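Local coordinates for protein 2-hydroxyhepta-2,4-diene-1,7-dioate isomerase (Mycobacterium marinum, PDB 3QDF) that probably acts as a metal-dependent isomerase or hydrolase of the fumarylacetoacetate hydrolase family, probably takes part in homoprotocatechuate breakdown, and binds zinc, at residues Met5-Ile10 / Val16-Ile21; Arg34-His39 / Pro44-Arg49; Leu192-Glu195 / Lys201-Ala204. One frame throughout, in Å; residues are numbered along the deposited sequence.

Contact 1: residues Met5-Ile10 / Val16-Ile21; sequences MRLGRI and VAFASI
Strands 6-10 and 16-21 run antiparallel as the two arms of a β-hairpin in the Rv2993c-like N-terminal region, their short axes 4.5 Å apart and turned 149° between N-to-C directions. Gly8 and Ala19 form a hydrogen-bonded pair, as do Ile10 and Ala17, while Arg9-Phe18, between these, and Leu7-Ser20, before Gly8, are non-hydrogen-bonded pairs. The bond from Ile10 N to Ala17 O measures 2.8 Å.

On the face carrying Leu7, Arg9, Phe18 and Ser20, the aliphatic part of Arg9 lies over the Phe18 ring: CG stands 4.0 Å from the ring centroid in a CH-pi contact, displaced toward the rim. A bend at chi3 (74°) then turns the guanidinium off the ring, its plane 73° from that of Phe18, and NH1 bonds to Ala60 O. Leu7 CD1 reaches Phe18 CD1 at 3.8 Å. On the face of Ile10, Ala17 and Ala19, Ile10 CD1 meets Ala19 CB at 4.0 Å.

Near the start of strand 6-10, the extended Arg6 chain runs past the Ile21 carbonyl, and NH1 also bonds to Gly23 O. A water accepts from Arg6 N and hydrogen-bonds to Ser20 OG, and Arg6 NH1 donates to Ile21 O over 3.1 Å, the oxygen lying in the guanidinium plane.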
loop_
_atom_site.group_PDB
_atom_site.type_symbol
_atom_site.label_atom_id
_atom_site.label_comp_id
_atom_site.label_asym_id
_atom_site.label_seq_id
_atom_site.Cartn_x
_atom_site.Cartn_y
_atom_site.Cartn_z
ATOM N N MET A 5 5.716 -6.141 14.752
ATOM C CA MET A 5 6.008 -7.085 13.658
ATOM C C MET A 5 5.846 -6.565 12.218
ATOM O O MET A 5 5.258 -5.515 11.979
ATOM C CB MET A 5 5.220 -8.407 13.844
ATOM C CG MET A 5 3.751 -8.392 13.404
ATOM S SD MET A 5 2.995 -10.060 13.510
ATOM C CE MET A 5 3.270 -10.659 11.879
ATOM N N ARG A 6 6.396 -7.324 11.276
ATOM C CA ARG A 6 6.108 -7.127 9.866
ATOM C C ARG A 6 5.186 -8.250 9.453
ATOM O O ARG A 6 5.622 -9.406 9.375
ATOM C CB ARG A 6 7.375 -7.209 9.010
ATOM C CG ARG A 6 8.492 -6.302 9.387
ATOM C CD ARG A 6 9.550 -6.393 8.267
ATOM N NE ARG A 6 10.750 -5.642 8.604
ATOM C CZ ARG A 6 11.820 -6.156 9.196
ATOM N NH1 ARG A 6 11.859 -7.444 9.527
ATOM N NH2 ARG A 6 12.857 -5.375 9.456
ATOM N N LEU A 7 3.921 -7.921 9.206
ATOM C CA LEU A 7 2.947 -8.905 8.765
ATOM C C LEU A 7 2.898 -8.943 7.251
ATOM O O LEU A 7 2.622 -7.928 6.613
ATOM C CB LEU A 7 1.553 -8.564 9.314
ATOM C CG LEU A 7 0.446 -9.529 8.873
ATOM C CD1 LEU A 7 0.639 -10.896 9.581
ATOM C CD2 LEU A 7 -0.952 -8.967 9.131
ATOM N N GLY A 8 3.147 -10.117 6.684
ATOM C CA GLY A 8 3.037 -10.321 5.239
ATOM C C GLY A 8 2.256 -11.584 4.882
ATOM O O GLY A 8 1.772 -12.317 5.757
ATOM N N ARG A 9 2.121 -11.829 3.584
ATOM C CA ARG A 9 1.508 -13.040 3.090
ATOM C C ARG A 9 2.481 -13.727 2.148
ATOM O O ARG A 9 3.198 -13.070 1.388
ATOM C CB ARG A 9 0.206 -12.724 2.372
ATOM C CG ARG A 9 -0.946 -12.461 3.312
ATOM C CD ARG A 9 -2.191 -11.962 2.565
ATOM N NE ARG A 9 -2.867 -13.027 1.802
ATOM C CZ ARG A 9 -2.830 -13.160 0.475
ATOM N NH1 ARG A 9 -2.141 -12.312 -0.280
ATOM N NH2 ARG A 9 -3.493 -14.152 -0.107
ATOM N N ILE A 10 2.505 -15.054 2.212
ATOM C CA ILE A 10 3.483 -15.833 1.475
ATOM C C ILE A 10 2.844 -17.050 0.805
ATOM O O ILE A 10 1.853 -17.609 1.302
ATOM C CB ILE A 10 4.675 -16.312 2.389
ATOM C CG1 ILE A 10 4.175 -17.264 3.501
ATOM C CG2 ILE A 10 5.462 -15.102 2.939
ATOM C CD1 ILE A 10 5.280 -17.968 4.321
ATOM N N VAL A 16 -0.483 -21.001 0.937
ATOM C CA VAL A 16 -0.630 -19.556 1.131
ATOM C C VAL A 16 -0.955 -19.286 2.603
ATOM O O VAL A 16 -1.908 -19.850 3.133
ATOM C CB VAL A 16 -1.752 -18.979 0.200
ATOM C CG1 VAL A 16 -2.015 -17.487 0.479
ATOM C CG2 VAL A 16 -1.398 -19.196 -1.287
ATOM N N ALA A 17 -0.166 -18.422 3.247
ATOM C CA ALA A 17 -0.350 -18.085 4.661
ATOM C C ALA A 17 0.119 -16.662 5.005
ATOM O O ALA A 17 0.969 -16.081 4.321
ATOM C CB ALA A 17 0.389 -19.106 5.549
ATOM N N PHE A 18 -0.436 -16.119 6.086
ATOM C CA PHE A 18 0.142 -14.948 6.734
ATOM C C PHE A 18 1.459 -15.378 7.370
ATOM O O PHE A 18 1.649 -16.571 7.708
ATOM C CB PHE A 18 -0.809 -14.383 7.799
ATOM C CG PHE A 18 -1.907 -13.510 7.238
ATOM C CD1 PHE A 18 -1.656 -12.183 6.892
ATOM C CD2 PHE A 18 -3.192 -14.017 7.066
ATOM C CE1 PHE A 18 -2.666 -11.366 6.376
ATOM C CE2 PHE A 18 -4.223 -13.213 6.559
ATOM C CZ PHE A 18 -3.964 -11.887 6.212
ATOM N N ALA A 19 2.366 -14.419 7.522
ATOM C CA ALA A 19 3.663 -14.682 8.136
ATOM C C ALA A 19 4.212 -13.470 8.848
ATOM O O ALA A 19 3.994 -12.348 8.424
ATOM C CB ALA A 19 4.679 -15.184 7.093
ATOM N N SER A 20 4.939 -13.703 9.934
ATOM C CA SER A 20 5.777 -12.658 10.506
ATOM C C SER A 20 7.125 -12.693 9.794
ATOM O O SER A 20 7.833 -13.711 9.828
ATOM C CB SER A 20 5.983 -12.866 11.995
ATOM O OG SER A 20 6.739 -11.809 12.546
ATOM N N ILE A 21 7.470 -11.578 9.159
ATOM C CA ILE A 21 8.692 -11.470 8.369
ATOM C C ILE A 21 9.773 -10.831 9.240
ATOM O O ILE A 21 9.730 -9.637 9.531
ATOM C CB ILE A 21 8.470 -10.636 7.071
ATOM C CG1 ILE A 21 7.236 -11.114 6.285
ATOM C CG2 ILE A 21 9.750 -10.588 6.218
ATOM C CD1 ILE A 21 7.267 -12.547 5.845
HETATM O O HOH W 1 8.067 -9.543 11.959
#

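Contact 2: residues Arg34-His39 / Pro44-Arg49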
loop_
_atom_site.group_PDB
_atom_site.type_symbol
_atom_site.label_atom_id
_atom_site.label_comp_id
_atom_site.label_asym_id
_atom_site.label_seq_id
_atom_site.Cartn_x
_atom_site.Cartn_y
_atom_site.Cartn_z
ATOM N N ARG A 34 8.079 -16.418 9.261
ATOM C CA ARG A 34 7.538 -17.256 10.333
ATOM C C ARG A 34 6.024 -17.414 10.160
ATOM O O ARG A 34 5.256 -16.469 10.388
ATOM C CB ARG A 34 7.871 -16.620 11.682
ATOM C CG ARG A 34 7.401 -17.394 12.900
ATOM C CD ARG A 34 8.133 -16.917 14.172
ATOM N NE ARG A 34 9.575 -16.769 13.960
ATOM C CZ ARG A 34 10.475 -17.732 14.142
ATOM N NH1 ARG A 34 10.102 -18.938 14.549
ATOM N NH2 ARG A 34 11.752 -17.488 13.909
ATOM N N GLU A 35 5.604 -18.602 9.730
ATOM C CA GLU A 35 4.213 -18.870 9.383
ATOM C C GLU A 35 3.234 -18.638 10.541
ATOM O O GLU A 35 3.418 -19.141 11.649
ATOM C CB GLU A 35 4.060 -20.299 8.839
ATOM C CG GLU A 35 2.760 -20.553 8.081
ATOM C CD GLU A 35 2.571 -22.013 7.664
ATOM O OE1 GLU A 35 2.998 -22.949 8.393
ATOM O OE2 GLU A 35 1.966 -22.222 6.593
ATOM N N ILE A 36 2.205 -17.857 10.265
ATOM C CA ILE A 36 1.150 -17.573 11.224
ATOM C C ILE A 36 0.042 -18.613 11.050
ATOM O O ILE A 36 -0.330 -18.969 9.916
ATOM C CB ILE A 36 0.628 -16.100 11.064
ATOM C CG1 ILE A 36 1.637 -15.145 11.723
ATOM C CG2 ILE A 36 -0.755 -15.901 11.679
ATOM C CD1 ILE A 36 1.521 -13.738 11.279
ATOM N N ALA A 37 -0.465 -19.104 12.177
ATOM C CA ALA A 37 -1.577 -20.047 12.164
ATOM C C ALA A 37 -2.879 -19.276 12.263
ATOM O O ALA A 37 -3.684 -19.299 11.332
ATOM C CB ALA A 37 -1.452 -21.078 13.312
ATOM N N GLU A 38 -3.087 -18.579 13.377
ATOM C CA GLU A 38 -4.359 -17.888 13.601
ATOM C C GLU A 38 -4.205 -16.437 14.067
ATOM O O GLU A 38 -3.129 -16.018 14.513
ATOM C CB GLU A 38 -5.219 -18.676 14.600
ATOM C CG GLU A 38 -5.568 -20.089 14.146
ATOM C CD GLU A 38 -6.552 -20.770 15.076
ATOM O OE1 GLU A 38 -7.682 -20.248 15.238
ATOM O OE2 GLU A 38 -6.215 -21.833 15.641
ATOM N N HIS A 39 -5.306 -15.688 13.964
ATOM C CA HIS A 39 -5.420 -14.316 14.478
ATOM C C HIS A 39 -4.411 -13.283 13.903
ATOM O O HIS A 39 -3.762 -12.558 14.657
ATOM C CB HIS A 39 -5.395 -14.329 16.016
ATOM C CG HIS A 39 -6.143 -15.477 16.621
ATOM N ND1 HIS A 39 -7.489 -15.679 16.408
ATOM C CD2 HIS A 39 -5.732 -16.490 17.425
ATOM C CE1 HIS A 39 -7.879 -16.760 17.060
ATOM N NE2 HIS A 39 -6.833 -17.270 17.687
ATOM N N PRO A 44 -1.307 -12.735 16.935
ATOM C CA PRO A 44 -1.088 -13.897 16.078
ATOM C C PRO A 44 -0.383 -15.002 16.843
ATOM O O PRO A 44 0.440 -14.719 17.711
ATOM C CB PRO A 44 -0.172 -13.360 14.962
ATOM C CG PRO A 44 -0.101 -11.830 15.178
ATOM C CD PRO A 44 -0.368 -11.635 16.636
ATOM N N ASN A 45 -0.748 -16.246 16.553
ATOM C CA ASN A 45 0.020 -17.400 16.981
ATOM C C ASN A 45 0.610 -18.076 15.737
ATOM O O ASN A 45 0.212 -17.775 14.618
ATOM C CB ASN A 45 -0.825 -18.355 17.853
ATOM C CG ASN A 45 -2.095 -18.812 17.173
ATOM O OD1 ASN A 45 -2.097 -19.161 15.992
ATOM N ND2 ASN A 45 -3.186 -18.821 17.921
ATOM N N PHE A 46 1.554 -18.988 15.933
ATOM C CA PHE A 46 2.402 -19.474 14.846
ATOM C C PHE A 46 2.300 -20.988 14.687
ATOM O O PHE A 46 2.036 -21.691 15.654
ATOM C CB PHE A 46 3.844 -19.052 15.121
ATOM C CG PHE A 46 3.990 -17.571 15.357
ATOM C CD1 PHE A 46 4.109 -16.702 14.281
ATOM C CD2 PHE A 46 3.998 -17.050 16.656
ATOM C CE1 PHE A 46 4.241 -15.321 14.480
ATOM C CE2 PHE A 46 4.117 -15.669 16.882
ATOM C CZ PHE A 46 4.232 -14.787 15.772
ATOM N N THR A 47 2.495 -21.479 13.467
ATOM C CA THR A 47 2.361 -22.912 13.196
ATOM C C THR A 47 3.589 -23.679 13.668
ATOM O O THR A 47 3.505 -24.864 13.916
ATOM C CB THR A 47 2.221 -23.214 11.682
ATOM O OG1 THR A 47 3.391 -22.739 11.000
ATOM C CG2 THR A 47 0.978 -22.558 11.074
ATOM N N GLY A 48 4.729 -23.002 13.763
ATOM C CA GLY A 48 6.002 -23.672 13.998
ATOM C C GLY A 48 6.863 -23.712 12.743
ATOM O O GLY A 48 8.073 -23.911 12.824
ATOM N N ARG A 49 6.256 -23.521 11.574
ATOM C CA ARG A 49 7.040 -23.537 10.337
ATOM C C ARG A 49 7.633 -22.169 10.047
ATOM O O ARG A 49 7.007 -21.139 10.312
ATOM C CB ARG A 49 6.190 -23.948 9.135
ATOM C CG ARG A 49 5.650 -25.368 9.144
ATOM C CD ARG A 49 4.660 -25.529 7.979
ATOM N NE ARG A 49 3.791 -26.694 8.164
ATOM C CZ ARG A 49 2.478 -26.651 8.401
ATOM N NH1 ARG A 49 1.824 -25.497 8.465
ATOM N NH2 ARG A 49 1.806 -27.788 8.559
HETATM O O HOH W 2 5.580 -20.529 12.535
#
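Glu35 OE1 is gripped by two donors from segment 44-49. Thr47 OG1 gives its proton over 2.6 Å on the anti side of this oxygen, and Arg49 NH1 completes a salt bridge on the syn side, 2.8 Å from OE1. Both donors stand somewhat out of the carboxylate plane, which is turned 71° from the guanidinium, although OE1 itself lies near the guanidinium plane. With CG anti to the backbone N (chi1 -163°), the extended Glu35 chain runs alongside Arg49 in the same direction. Arg49 NE forms a salt bridge with Asp14, so this arginine links two acidic groups.

Thr47 OG1 also accepts from Arg49 N at 3.0 Å, an ST turn at the corner where the chain bends at Gly48. The hydroxyl thus ties the bend to Glu35. A water donates to Glu35 O and Arg49 O and accepts from Gly48 N, joining the two strands of this β-hairpin, 32-38 and 45-52, beside the backbone bonds from Glu35 N to Arg49 O and from Thr47 N to Glu35 O.

Ile36 CG1 approaches Phe46 CE1 obliquely at 3.8 Å. In one of its two conformers, Arg34 places CD over one face of the Phe46 ring, displaced toward the rim, and NE forms a salt bridge with Glu22. Farther along, Asn45 O accepts from Ala37 N at 2.9 Å, and the Asn45 side chain, lying beside Glu38, takes the Glu38 N-H on OD1 at 2.9 Å.

Contact 3: residues Leu192-Glu195 / Lys201-Ala204; sequences LRTE and KQHA. With ZN (zinc ion), chain C.
Gln202 and Thr194 lie side by side on one face of two antiparallel strands, pointing the same way, and Thr194 OG1 donates to Gln202 OE1 over 2.7 Å. The hydroxyl reaches the amide oxygen because OG1 stands beside the backbone N and anti to the carbonyl carbon (chi1 -54°); it meets the oxygen 20° off the carbonyl plane. Gln202 OE1 also accepts from Gly122 N, and NE2 donates to Thr236 OG1, so both ends of the buried amide are engaged and its rotation is fixed. Thr194 CB rests 3.8 Å from Gln202 CB, with Phe120 of strand 118-128 against both side chains.

The backbone is irregular beside this pair. Thr194 O takes a nearly straight bond from Lys201 N at 2.8 Å and a weak one from Gln202 N, as two residues face one in a classic beta bulge. Leu192, at the other end, is held by its main chain: its N donates to Ala204 O at 2.6 Å, and its O accepts from Ala204 N. The Leu192 side chain packs on Ile253 and Pro237.

Arg193 and His203 occupy the opposite face. Arg193 CG lies 4.0 Å from His203 CD2, the guanidinium almost perpendicular to the imidazole, and NE forms a salt bridge with Glu195 OE2. The imidazole projects its NE2 to a zinc ion at 2.1 Å. Glu191, just before strand segment 192-195, supplies the second protein ligand, so this β-hairpin of the fumarylacetoacetate hydrolase region carries a two-residue zinc site.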
loop_
_atom_site.group_PDB
_atom_site.type_symbol
_atom_site.label_atom_id
_atom_site.label_comp_id
_atom_site.label_asym_id
_atom_site.label_seq_id
_atom_site.Cartn_x
_atom_site.Cartn_y
_atom_site.Cartn_z
ATOM N N LEU A 192 9.285 9.355 2.562
ATOM C CA LEU A 192 8.817 8.566 1.431
ATOM C C LEU A 192 9.607 8.943 0.171
ATOM O O LEU A 192 9.729 10.123 -0.174
ATOM C CB LEU A 192 7.307 8.766 1.222
ATOM C CG LEU A 192 6.572 8.095 0.062
ATOM C CD1 LEU A 192 5.048 8.209 0.291
ATOM C CD2 LEU A 192 6.958 8.685 -1.313
ATOM N N ARG A 193 10.118 7.939 -0.525
ATOM C CA ARG A 193 10.942 8.172 -1.695
ATOM C C ARG A 193 10.482 7.240 -2.795
ATOM O O ARG A 193 10.400 6.028 -2.587
ATOM C CB ARG A 193 12.412 7.908 -1.343
ATOM C CG ARG A 193 13.448 8.334 -2.395
ATOM C CD ARG A 193 14.868 8.082 -1.844
ATOM N NE ARG A 193 15.278 6.676 -1.951
ATOM C CZ ARG A 193 15.450 5.830 -0.931
ATOM N NH1 ARG A 193 15.254 6.204 0.330
ATOM N NH2 ARG A 193 15.827 4.585 -1.181
ATOM N N THR A 194 10.198 7.802 -3.963
ATOM C CA THR A 194 9.840 7.019 -5.147
ATOM C C THR A 194 10.902 7.115 -6.242
ATOM O O THR A 194 11.377 8.207 -6.589
ATOM C CB THR A 194 8.480 7.454 -5.747
ATOM O OG1 THR A 194 7.471 7.419 -4.729
ATOM C CG2 THR A 194 8.091 6.532 -6.901
ATOM N N GLU A 195 11.260 5.962 -6.795
ATOM C CA GLU A 195 12.217 5.901 -7.887
ATOM C C GLU A 195 11.625 5.212 -9.097
ATOM O O GLU A 195 10.854 4.265 -8.974
ATOM C CB GLU A 195 13.488 5.166 -7.460
ATOM C CG GLU A 195 14.244 5.882 -6.366
ATOM C CD GLU A 195 15.396 5.062 -5.808
ATOM O OE1 GLU A 195 15.867 4.115 -6.498
ATOM O OE2 GLU A 195 15.826 5.378 -4.676
ATOM N N LYS A 201 12.068 10.521 -7.942
ATOM C CA LYS A 201 10.978 11.348 -8.476
ATOM C C LYS A 201 10.172 12.019 -7.380
ATOM O O LYS A 201 9.763 13.164 -7.534
ATOM C CB LYS A 201 10.034 10.517 -9.360
ATOM C CG LYS A 201 10.707 9.840 -10.555
ATOM C CD LYS A 201 11.311 10.841 -11.524
ATOM C CE LYS A 201 12.078 10.135 -12.622
ATOM N NZ LYS A 201 12.834 11.133 -13.425
ATOM N N GLN A 202 9.917 11.284 -6.298
ATOM C CA GLN A 202 9.259 11.825 -5.122
ATOM C C GLN A 202 10.218 11.679 -3.970
ATOM O O GLN A 202 10.913 10.658 -3.847
ATOM C CB GLN A 202 7.967 11.061 -4.793
ATOM C CG GLN A 202 6.973 11.056 -5.934
ATOM C CD GLN A 202 5.649 10.444 -5.538
ATOM O OE1 GLN A 202 5.530 9.221 -5.382
ATOM N NE2 GLN A 202 4.636 11.288 -5.396
ATOM N N HIS A 203 10.247 12.687 -3.110
ATOM C CA HIS A 203 11.153 12.679 -1.972
ATOM C C HIS A 203 10.592 13.630 -0.941
ATOM O O HIS A 203 10.803 14.837 -1.033
ATOM C CB HIS A 203 12.554 13.102 -2.429
ATOM C CG HIS A 203 13.656 12.687 -1.506
ATOM N ND1 HIS A 203 14.930 13.195 -1.613
ATOM C CD2 HIS A 203 13.679 11.834 -0.454
ATOM C CE1 HIS A 203 15.700 12.659 -0.678
ATOM N NE2 HIS A 203 14.964 11.833 0.043
ATOM N N ALA A 204 9.848 13.087 0.023
ATOM C CA ALA A 204 9.167 13.921 1.017
ATOM C C ALA A 204 8.885 13.150 2.297
ATOM O O ALA A 204 9.109 11.951 2.364
ATOM C CB ALA A 204 7.863 14.499 0.428
HETATM ZN ZN ZN C . 15.980 10.871 1.586
#

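The three contacts follow one another along the chain, each within a β-hairpin. Contacts 1 and 2 belong to the Rv2993c-like N-terminal region, their centres 9 Å apart: strand 15-22 pairs antiparallel with strand 32-38, joined by probable backbone hydrogen bonds from Ile36 N to Phe18 O and from Arg34 N to Ser20 O, so the two hairpins form one run of neighbouring strands. Contact 3 lies in the fumarylacetoacetate hydrolase region, on a separate five-stranded sheet with 199-205 at one edge. Its centre is about 26 Å from that of contact 1 and 34 Å from that of contact 2. The N-terminal hairpins thus stand well apart from the zinc-binding hairpin.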